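Local coordinates for phosphoheptose isomerase (Neisseria gonorrhoeae, PDB 5I01), which probably isomerises sedoheptulose 7-phosphate to D-glycero-D-manno-heptose 7-phosphate, as a zinc-binding homotetramer of the SIS family, at residues 30-35 with 184-189; 132-137 with 142-147. The protein carries 1 engineered substitution. All coordinates share one frame; numbering follows the deposited sequence.

Contact 1: residues 30-35 with 184-189; sequences EPTVQA and IHAMCD. With ZN (zinc ion), chain E.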
loop_
_atom_site.group_PDB
_atom_site.type_symbol
_atom_site.label_atom_id
_atom_site.label_comp_id
_atom_site.label_asym_id
_atom_site.label_seq_id
_atom_site.Cartn_x
_atom_site.Cartn_y
_atom_site.Cartn_z
ATOM N N GLU A 30 24.976 21.775 -6.173
ATOM C CA GLU A 30 24.199 23.029 -6.378
ATOM C C GLU A 30 22.702 22.773 -6.684
ATOM O O GLU A 30 21.842 23.410 -6.066
ATOM C CB GLU A 30 24.819 23.962 -7.459
ATOM C CG GLU A 30 26.238 24.471 -7.187
ATOM C CD GLU A 30 26.340 25.530 -6.084
ATOM O OE1 GLU A 30 25.300 25.940 -5.510
ATOM O OE2 GLU A 30 27.485 25.958 -5.785
ATOM N N PRO A 31 22.386 21.843 -7.620
ATOM C CA PRO A 31 20.974 21.521 -7.890
ATOM C C PRO A 31 20.208 20.974 -6.679
ATOM O O PRO A 31 19.088 21.415 -6.433
ATOM C CB PRO A 31 21.062 20.463 -8.998
ATOM C CG PRO A 31 22.370 20.701 -9.653
ATOM C CD PRO A 31 23.279 21.103 -8.534
ATOM N N THR A 32 20.805 20.031 -5.943
ATOM C CA THR A 32 20.209 19.507 -4.695
ATOM C C THR A 32 19.850 20.638 -3.713
ATOM O O THR A 32 18.777 20.604 -3.099
ATOM C CB THR A 32 21.105 18.437 -3.994
ATOM O OG1 THR A 32 21.370 17.372 -4.899
ATOM C CG2 THR A 32 20.428 17.837 -2.776
ATOM N N VAL A 33 20.723 21.638 -3.586
ATOM C CA VAL A 33 20.420 22.807 -2.750
ATOM C C VAL A 33 19.211 23.567 -3.326
ATOM O O VAL A 33 18.294 23.911 -2.583
ATOM C CB VAL A 33 21.647 23.737 -2.560
ATOM C CG1 VAL A 33 21.267 25.004 -1.804
ATOM C CG2 VAL A 33 22.757 23.016 -1.801
ATOM N N GLN A 34 19.194 23.799 -4.637
ATOM C CA GLN A 34 18.062 24.478 -5.292
ATOM C C GLN A 34 16.737 23.739 -5.062
ATOM O O GLN A 34 15.707 24.381 -4.849
ATOM C CB GLN A 34 18.270 24.615 -6.810
ATOM C CG GLN A 34 19.392 25.525 -7.281
ATOM C CD GLN A 34 19.556 25.453 -8.800
ATOM O OE1 GLN A 34 18.591 25.668 -9.545
ATOM N NE2 GLN A 34 20.772 25.129 -9.266
ATOM N N ALA A 35 16.771 22.403 -5.130
ATOM C CA ALA A 35 15.586 21.562 -4.914
ATOM C C ALA A 35 15.056 21.648 -3.483
ATOM O O ALA A 35 13.841 21.727 -3.261
ATOM C CB ALA A 35 15.891 20.116 -5.263
ATOM N N ILE A 184 17.589 12.319 -1.829
ATOM C CA ILE A 184 16.433 12.510 -0.948
ATOM C C ILE A 184 16.852 12.791 0.489
ATOM O O ILE A 184 16.333 13.713 1.110
ATOM C CB ILE A 184 15.477 11.294 -1.018
ATOM C CG1 ILE A 184 14.673 11.382 -2.323
ATOM C CG2 ILE A 184 14.553 11.218 0.199
ATOM C CD1 ILE A 184 13.922 10.126 -2.699
ATOM N N HIS A 185 17.775 11.985 1.006
ATOM C CA HIS A 185 18.277 12.138 2.374
ATOM C C HIS A 185 18.944 13.480 2.601
ATOM O O HIS A 185 18.728 14.105 3.631
ATOM C CB HIS A 185 19.234 10.997 2.742
ATOM C CG HIS A 185 18.531 9.723 3.084
ATOM N ND1 HIS A 185 19.112 8.483 2.938
ATOM C CD2 HIS A 185 17.282 9.500 3.560
ATOM C CE1 HIS A 185 18.257 7.553 3.326
ATOM N NE2 HIS A 185 17.137 8.143 3.706
ATOM N N ALA A 186 19.753 13.905 1.636
ATOM C CA ALA A 186 20.421 15.202 1.682
ATOM C C ALA A 186 19.424 16.371 1.646
ATOM O O ALA A 186 19.646 17.379 2.314
ATOM C CB ALA A 186 21.418 15.316 0.538
ATOM N N MET A 187 18.340 16.225 0.876
ATOM C CA MET A 187 17.261 17.223 0.810
ATOM C C MET A 187 16.480 17.323 2.132
ATOM O O MET A 187 16.248 18.428 2.632
ATOM C CB MET A 187 16.286 16.923 -0.349
ATOM C CG MET A 187 16.811 17.280 -1.733
ATOM S SD MET A 187 15.608 17.153 -3.094
ATOM C CE MET A 187 15.263 15.397 -3.208
ATOM N N CYS A 188 16.076 16.176 2.682
ATOM C CA CYS A 188 15.384 16.126 3.986
ATOM C C CYS A 188 16.199 16.720 5.130
ATOM O O CYS A 188 15.641 17.369 6.004
ATOM C CB CYS A 188 15.022 14.690 4.375
ATOM S SG CYS A 188 13.865 13.908 3.246
ATOM N N ASP A 189 17.505 16.469 5.138
ATOM C CA ASP A 189 18.386 17.049 6.146
ATOM C C ASP A 189 18.544 18.568 5.971
ATOM O O ASP A 189 18.644 19.285 6.969
ATOM C CB ASP A 189 19.752 16.352 6.161
ATOM C CG ASP A 189 20.589 16.720 7.384
ATOM O OD1 ASP A 189 20.123 16.532 8.532
ATOM O OD2 ASP A 189 21.735 17.177 7.185
HETATM ZN ZN ZN E . 15.618 7.241 5.041
#
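Thr32 and Met187 meet where two helices cross at -51° and the axes of the two short segments approach to 9.5 Å. The methyl of Thr32 does the touching on its side. CG2 stands anti to the backbone N (chi1 -57° for OG1), which aims it across the gap at Met187 CG, 3.8 Å away. The two side chains meet at about a right angle. OG1 turns back instead and bonds to the carbonyl of Leu28, one turn earlier. The same methyl also reaches Ala186 CB, at 4.3 Å. Met187 bends at its last torsion (chi3 -67°), and its SD rests 3.7 Å from Ala35 CB, further along helix 29-44. His185, two residues before Met187 on helix 173-193, binds the zinc ion through NE2, 2.2 Å from the metal. His63 and Glu67 of the same chain and Gln177 of the second subunit complete the site. His185 ND1 is hydrogen-bonded to Glu178 of that subunit, and the two bonds, one at each ring nitrogen, together hold the ring's rotation. The chemistry divides by helix face: methyl, methylene and thioether groups join the two helices in a buried apolar contact, while neighbouring His185 gives its ring nitrogens to metal and carboxylate.

Contact 2: residues 132-137 with 142-147; sequences EAVKAA and MHVIAL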
loop_
_atom_site.group_PDB
_atom_site.type_symbol
_atom_site.label_atom_id
_atom_site.label_comp_id
_atom_site.label_asym_id
_atom_site.label_seq_id
_atom_site.Cartn_x
_atom_site.Cartn_y
_atom_site.Cartn_z
ATOM N N GLU A 132 3.116 12.464 -17.840
ATOM C CA GLU A 132 1.742 12.983 -17.737
ATOM C C GLU A 132 1.511 13.736 -16.414
ATOM O O GLU A 132 0.783 14.740 -16.392
ATOM C CB GLU A 132 0.696 11.870 -17.943
ATOM C CG GLU A 132 0.399 11.545 -19.406
ATOM C CD GLU A 132 -0.545 12.556 -20.071
ATOM O OE1 GLU A 132 -1.716 12.694 -19.629
ATOM O OE2 GLU A 132 -0.130 13.212 -21.051
ATOM N N ALA A 133 2.142 13.264 -15.332
ATOM C CA ALA A 133 2.103 13.962 -14.033
ATOM C C ALA A 133 2.754 15.353 -14.069
ATOM O O ALA A 133 2.255 16.280 -13.440
ATOM C CB ALA A 133 2.747 13.115 -12.944
ATOM N N VAL A 134 3.868 15.483 -14.795
ATOM C CA VAL A 134 4.544 16.776 -14.992
ATOM C C VAL A 134 3.627 17.786 -15.710
ATOM O O VAL A 134 3.523 18.955 -15.295
ATOM C CB VAL A 134 5.885 16.603 -15.751
ATOM C CG1 VAL A 134 6.479 17.948 -16.166
ATOM C CG2 VAL A 134 6.883 15.840 -14.886
ATOM N N LYS A 135 2.959 17.338 -16.774
ATOM C CA LYS A 135 1.967 18.180 -17.454
ATOM C C LYS A 135 0.919 18.703 -16.472
ATOM O O LYS A 135 0.717 19.917 -16.367
ATOM C CB LYS A 135 1.300 17.438 -18.620
ATOM C CG LYS A 135 2.168 17.386 -19.868
ATOM C CD LYS A 135 1.706 16.312 -20.846
ATOM C CE LYS A 135 2.643 16.182 -22.040
ATOM N NZ LYS A 135 2.556 14.828 -22.646
ATOM N N ALA A 136 0.288 17.797 -15.728
ATOM C CA ALA A 136 -0.762 18.180 -14.781
ATOM C C ALA A 136 -0.271 19.157 -13.723
ATOM O O ALA A 136 -1.003 20.071 -13.351
ATOM C CB ALA A 136 -1.352 16.956 -14.116
ATOM N N ALA A 137 0.959 18.952 -13.245
ATOM C CA ALA A 137 1.593 19.864 -12.301
ATOM C C ALA A 137 1.812 21.248 -12.925
ATOM O O ALA A 137 1.589 22.277 -12.266
ATOM C CB ALA A 137 2.912 19.291 -11.815
ATOM N N MET A 142 2.162 24.379 -10.365
ATOM C CA MET A 142 3.048 23.767 -9.380
ATOM C C MET A 142 4.450 23.706 -9.976
ATOM O O MET A 142 4.607 23.565 -11.189
ATOM C CB MET A 142 2.609 22.334 -9.062
ATOM C CG MET A 142 1.251 22.170 -8.404
ATOM S SD MET A 142 0.687 20.443 -8.447
ATOM C CE MET A 142 1.931 19.611 -7.481
ATOM N N HIS A 143 5.463 23.775 -9.119
ATOM C CA HIS A 143 6.857 23.619 -9.546
ATOM C C HIS A 143 7.232 22.143 -9.483
ATOM O O HIS A 143 6.612 21.380 -8.746
ATOM C CB HIS A 143 7.776 24.462 -8.674
ATOM C CG HIS A 143 7.312 25.876 -8.513
ATOM N ND1 HIS A 143 7.051 26.698 -9.586
ATOM C CD2 HIS A 143 7.043 26.607 -7.406
ATOM C CE1 HIS A 143 6.648 27.878 -9.149
ATOM N NE2 HIS A 143 6.638 27.851 -7.828
ATOM N N VAL A 144 8.233 21.742 -10.261
ATOM C CA VAL A 144 8.590 20.325 -10.401
ATOM C C VAL A 144 10.047 20.103 -10.007
ATOM O O VAL A 144 10.903 20.938 -10.295
ATOM C CB VAL A 144 8.305 19.802 -11.834
ATOM C CG1 VAL A 144 8.714 18.342 -12.010
ATOM C CG2 VAL A 144 6.824 19.938 -12.138
ATOM N N ILE A 145 10.305 18.993 -9.311
ATOM C CA ILE A 145 11.661 18.522 -9.045
ATOM C C ILE A 145 11.750 17.124 -9.635
ATOM O O ILE A 145 11.095 16.198 -9.157
ATOM C CB ILE A 145 11.995 18.498 -7.538
ATOM C CG1 ILE A 145 11.941 19.914 -6.964
ATOM C CG2 ILE A 145 13.375 17.876 -7.284
ATOM C CD1 ILE A 145 11.892 19.968 -5.453
ATOM N N ALA A 146 12.548 16.983 -10.686
ATOM C CA ALA A 146 12.693 15.715 -11.376
ATOM C C ALA A 146 13.934 15.005 -10.860
ATOM O O ALA A 146 15.017 15.592 -10.843
ATOM C CB ALA A 146 12.803 15.946 -12.875
ATOM N N LEU A 147 13.764 13.754 -10.424
ATOM C CA LEU A 147 14.881 12.870 -10.135
ATOM C C LEU A 147 14.982 11.890 -11.297
ATOM O O LEU A 147 14.158 10.977 -11.410
ATOM C CB LEU A 147 14.687 12.149 -8.792
ATOM C CG LEU A 147 15.073 12.983 -7.559
ATOM C CD1 LEU A 147 14.142 14.181 -7.410
ATOM C CD2 LEU A 147 15.052 12.164 -6.285
#
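The methyl of Ala137 meets both Met142 and Val144, which come to it from directions about a right angle apart. Val144 directs its CB toward the helix. Its CG2 lies 4.0 Å from Ala137 CB. The other branch, CG1, stands anti to the backbone N (chi1 178°) and meets Val134 CG2 at 4.2 Å. One valine thus spreads its two methyls over two residues a helical turn apart. Met142 approaches the same alanine from the loop before the strand. Its CB is 4.1 Å from Ala137 CB. The chain then bends at chi3 (63°), and SD comes to 4.0 Å from Ala137 CA.

The contact is the return half of a right-handed beta-alpha-beta crossover, made of strand 117-122, helix 128-139 and strand 143-149. Such units build the parallel sheet of the SIS domain. Leu118, on the first strand of the unit, also packs on Ala133 and Ala137, so the helix lies over both strands.

At the turn, Met142 N donates a hydrogen bond to Ala137 O. The distance is 2.9 Å and the N-H...O angle 160°. This bond ties the start of the returning chain to the last turns of the helix. Val108 of helix 105-111 also packs on Met142.

The centres of contacts 1 and 2 are about 17 Å apart. Along the chain, contact 2 falls wholly between the two segments of contact 1. Strand 143-149 belongs to contact 2 and lies between helix 128-139 on one face of the sheet and helices 29-44 and 173-193 on the other. The contacts meet through this strand. Ala35 O is 3.4 Å from Ile145 CD1, and Ile184 CG1 is 4.1 Å from Leu147 CD2. Together they outline the layered alpha-beta-alpha build of the SIS fold. Contact 1 carries a zinc ligand and borders the second subunit, whereas no other chain touches the segments of contact 2.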